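Local coordinates for protein LbaCas13a H328A (C2c2) (Lachnospiraceae bacterium NK4A179, PDB 5WLH) that binds a CRISPR guide RNA and its precursor and, as a Cas13a nuclease, probably uses the guide to recognise and cut target RNA, at residues A509-S514 with Y1047-F1052. Residues are numbered along the deposited sequence; the frame is centred on the assembly and turned at random.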
ATOM      1  N   ALA A 509      17.840  -0.758  -9.176  1.00 19.56           N
ATOM      2  CA  ALA A 509      19.186  -1.283  -9.345  1.00 20.00           C
ATOM      3  C   ALA A 509      19.678  -1.006 -10.754  1.00 21.57           C
ATOM      4  O   ALA A 509      20.829  -0.594 -10.953  1.00 21.26           O
ATOM      5  CB  ALA A 509      19.210  -2.786  -9.056  1.00 23.44           C
ATOM      6  N   ALA A 510      18.805  -1.215 -11.743  1.00 22.60           N
ATOM      7  CA  ALA A 510      19.160  -0.921 -13.130  1.00 21.20           C
ATOM      8  C   ALA A 510      19.461   0.559 -13.310  1.00 22.20           C
ATOM      9  O   ALA A 510      20.453   0.935 -13.949  1.00 21.60           O
ATOM     10  CB  ALA A 510      18.026  -1.367 -14.059  1.00 17.96           C
ATOM     11  N   ARG A 511      18.606   1.421 -12.754  1.00 20.41           N
ATOM     12  CA  ARG A 511      18.850   2.858 -12.809  1.00 22.02           C
ATOM     13  C   ARG A 511      20.210   3.209 -12.215  1.00 25.28           C
ATOM     14  O   ARG A 511      21.005   3.937 -12.830  1.00 24.80           O
ATOM     15  CB  ARG A 511      17.732   3.607 -12.069  1.00 22.48           C
ATOM     16  CG  ARG A 511      17.976   5.108 -11.984  1.00 24.55           C
ATOM     17  CD  ARG A 511      18.171   5.683 -13.395  1.00 24.58           C
ATOM     18  NE  ARG A 511      18.253   7.141 -13.383  1.00 27.32           N
ATOM     19  CZ  ARG A 511      18.243   7.884 -14.483  1.00 36.59           C
ATOM     20  NH1 ARG A 511      18.168   7.300 -15.679  1.00 40.81           N
ATOM     21  NH2 ARG A 511      18.305   9.204 -14.391  1.00 39.60           N
ATOM     22  N   HIS A 512      20.496   2.715 -11.005  1.00 21.89           N
ATOM     23  CA  HIS A 512      21.754   3.075 -10.366  1.00 22.16           C
ATOM     24  C   HIS A 512      22.945   2.583 -11.176  1.00 26.03           C
ATOM     25  O   HIS A 512      23.902   3.331 -11.396  1.00 26.39           O
ATOM     26  CB  HIS A 512      21.794   2.549  -8.939  1.00 21.40           C
ATOM     27  CG  HIS A 512      20.728   3.150  -8.082  1.00 22.20           C
ATOM     28  ND1 HIS A 512      20.238   2.541  -6.949  1.00 25.74           N
ATOM     29  CD2 HIS A 512      20.039   4.305  -8.219  1.00 25.12           C
ATOM     30  CE1 HIS A 512      19.297   3.301  -6.418  1.00 22.19           C
ATOM     31  NE2 HIS A 512      19.156   4.377  -7.171  1.00 27.53           N
ATOM     32  N   LEU A 513      22.908   1.333 -11.632  1.00 28.00           N
ATOM     33  CA  LEU A 513      24.023   0.836 -12.436  1.00 27.17           C
ATOM     34  C   LEU A 513      24.161   1.629 -13.728  1.00 26.98           C
ATOM     35  O   LEU A 513      25.277   1.886 -14.193  1.00 29.46           O
ATOM     36  CB  LEU A 513      23.840  -0.647 -12.747  1.00 27.62           C
ATOM     37  CG  LEU A 513      24.913  -1.302 -13.642  1.00 27.54           C
ATOM     38  CD1 LEU A 513      26.327  -1.044 -13.118  1.00 29.90           C
ATOM     39  CD2 LEU A 513      24.650  -2.782 -13.729  1.00 27.06           C
ATOM     40  N   SER A 514      23.040   2.007 -14.337  1.00 21.34           N
ATOM     41  CA  SER A 514      23.106   2.736 -15.601  1.00 27.39           C
ATOM     42  C   SER A 514      23.585   4.168 -15.405  1.00 29.68           C
ATOM     43  O   SER A 514      24.181   4.754 -16.320  1.00 29.20           O
ATOM     44  CB  SER A 514      21.736   2.729 -16.283  1.00 32.86           C
ATOM     45  OG  SER A 514      20.958   3.845 -15.910  1.00 41.03           O
ATOM     46  N   TYR A1047      23.469   7.100  -5.893  1.00 25.46           N
ATOM     47  CA  TYR A1047      22.079   6.670  -5.852  1.00 29.26           C
ATOM     48  C   TYR A1047      21.063   7.780  -6.082  1.00 34.60           C
ATOM     49  O   TYR A1047      19.905   7.469  -6.391  1.00 35.04           O
ATOM     50  CB  TYR A1047      21.783   5.987  -4.502  1.00 24.51           C
ATOM     51  CG  TYR A1047      22.794   4.920  -4.136  1.00 23.65           C
ATOM     52  CD1 TYR A1047      22.928   3.749  -4.901  1.00 22.62           C
ATOM     53  CD2 TYR A1047      23.622   5.077  -3.025  1.00 24.58           C
ATOM     54  CE1 TYR A1047      23.848   2.776  -4.562  1.00 21.63           C
ATOM     55  CE2 TYR A1047      24.542   4.123  -2.686  1.00 26.12           C
ATOM     56  CZ  TYR A1047      24.661   2.977  -3.458  1.00 26.02           C
ATOM     57  OH  TYR A1047      25.574   2.033  -3.108  1.00 26.06           O
ATOM     58  N   GLY A1048      21.454   9.053  -5.945  1.00 30.75           N
ATOM     59  CA  GLY A1048      20.561  10.163  -6.196  1.00 28.76           C
ATOM     60  C   GLY A1048      20.648  10.676  -7.621  1.00 30.46           C
ATOM     61  O   GLY A1048      21.367  10.150  -8.474  1.00 32.02           O
ATOM     62  N   GLU A1049      19.866  11.721  -7.880  1.00 27.67           N
ATOM     63  CA  GLU A1049      19.684  12.280  -9.215  1.00 30.02           C
ATOM     64  C   GLU A1049      20.120  13.740  -9.180  1.00 35.48           C
ATOM     65  O   GLU A1049      19.418  14.594  -8.623  1.00 29.46           O
ATOM     66  CB  GLU A1049      18.236  12.130  -9.673  1.00 33.19           C
ATOM     67  CG  GLU A1049      17.755  10.677  -9.635  1.00 31.79           C
ATOM     68  CD  GLU A1049      18.213   9.883 -10.847  1.00 35.63           C
ATOM     69  OE1 GLU A1049      18.875  10.468 -11.734  1.00 36.50           O
ATOM     70  OE2 GLU A1049      17.915   8.671 -10.926  1.00 33.83           O
ATOM     71  N   ARG A1050      21.288  14.013  -9.768  1.00 37.25           N
ATOM     72  CA  ARG A1050      21.977  15.272  -9.508  1.00 37.46           C
ATOM     73  C   ARG A1050      21.170  16.453 -10.006  1.00 30.53           C
ATOM     74  O   ARG A1050      20.904  17.395  -9.251  1.00 33.88           O
ATOM     75  CB  ARG A1050      23.361  15.258 -10.156  1.00 41.95           C
ATOM     76  CG  ARG A1050      24.186  16.508  -9.909  1.00 43.93           C
ATOM     77  CD  ARG A1050      25.504  16.425 -10.677  1.00 43.62           C
ATOM     78  NE  ARG A1050      26.110  17.735 -10.885  1.00 48.94           N
ATOM     79  CZ  ARG A1050      27.313  17.915 -11.422  1.00 56.51           C
ATOM     80  NH1 ARG A1050      27.799  19.138 -11.580  1.00 61.64           N
ATOM     81  NH2 ARG A1050      28.032  16.868 -11.801  1.00 56.63           N
ATOM     82  N   ARG A1051      20.779  16.428 -11.281  1.00 34.07           N
ATOM     83  CA  ARG A1051      20.069  17.567 -11.849  1.00 37.73           C
ATOM     84  C   ARG A1051      18.755  17.794 -11.123  1.00 31.83           C
ATOM     85  O   ARG A1051      18.349  18.937 -10.894  1.00 28.83           O
ATOM     86  CB  ARG A1051      19.838  17.349 -13.343  1.00 42.89           C
ATOM     87  CG  ARG A1051      21.135  17.238 -14.150  1.00 45.97           C
ATOM     88  CD  ARG A1051      20.980  17.807 -15.550  1.00 48.17           C
ATOM     89  NE  ARG A1051      20.052  17.041 -16.379  1.00 48.92           N
ATOM     90  CZ  ARG A1051      18.986  17.562 -16.981  1.00 47.78           C
ATOM     91  NH1 ARG A1051      18.710  18.846 -16.837  1.00 48.75           N
ATOM     92  NH2 ARG A1051      18.194  16.800 -17.726  1.00 44.66           N
ATOM     93  N   PHE A1052      18.092  16.712 -10.710  1.00 31.59           N
ATOM     94  CA  PHE A1052      16.863  16.855  -9.935  1.00 29.39           C
ATOM     95  C   PHE A1052      17.124  17.582  -8.619  1.00 30.27           C
ATOM     96  O   PHE A1052      16.439  18.560  -8.284  1.00 27.64           O
ATOM     97  CB  PHE A1052      16.258  15.468  -9.690  1.00 24.95           C
ATOM     98  CG  PHE A1052      15.254  15.429  -8.580  1.00 24.01           C
ATOM     99  CD1 PHE A1052      13.964  15.892  -8.789  1.00 24.10           C
ATOM    100  CD2 PHE A1052      15.584  14.905  -7.339  1.00 24.85           C
ATOM    101  CE1 PHE A1052      13.022  15.845  -7.775  1.00 23.21           C
ATOM    102  CE2 PHE A1052      14.648  14.869  -6.321  1.00 24.45           C
ATOM    103  CZ  PHE A1052      13.367  15.341  -6.543  1.00 24.98           C
TER
HETATM  104  O   HOH W   1      17.397   6.418  -6.878  1.00 29.36           O
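R511 and E1049 meet side-on in a two-pronged salt bridge. NE of R511 donates to OE2 of E1049 at 2.9 Å, on the syn lone pair of that oxygen. NH2 of R511 reaches OE1 of E1049 at 3.0 Å. Both bonds are nearly straight. Each oxygen lies close to the guanidinium plane, but the carboxylate is turned 33° against it, leaving NH2 somewhat out of the carboxylate plane. Two bonds to one flat group fix the rotation of both ends. A bend at chi2 of R511 presents the NE edge of the guanidinium, and E1049 folds at its own chi2 to come in from the opposite direction.

One residue along the helix, H512 lays its imidazole face against Y1047. The tyrosine ring comes edge-on, CD1 standing 3.6 Å from ND1 of H512, a T-shaped pair with planes at 68°. CA of Y1047 sits over the same ring in a CH-pi contact, 4.1 Å from its centroid. At the imidazole edge, a water in the ring plane bridges NE2 of H512, at 2.7 Å, to O of Y1047. ND1 of H512 bonds to the carbonyl of F912, so both ring nitrogens have partners, which probably holds the ring's rotation.

Y1255 of helix 1254-1257 touches both R511 and E1049, and helix 915-941 packs on H512 through Q917 and on Y1047 through P915. The contact thus joins the long helix 486-517 to the turn leading into helix 1050-1056, with E1049 at its N-cap position; L513 faces helix 588-602.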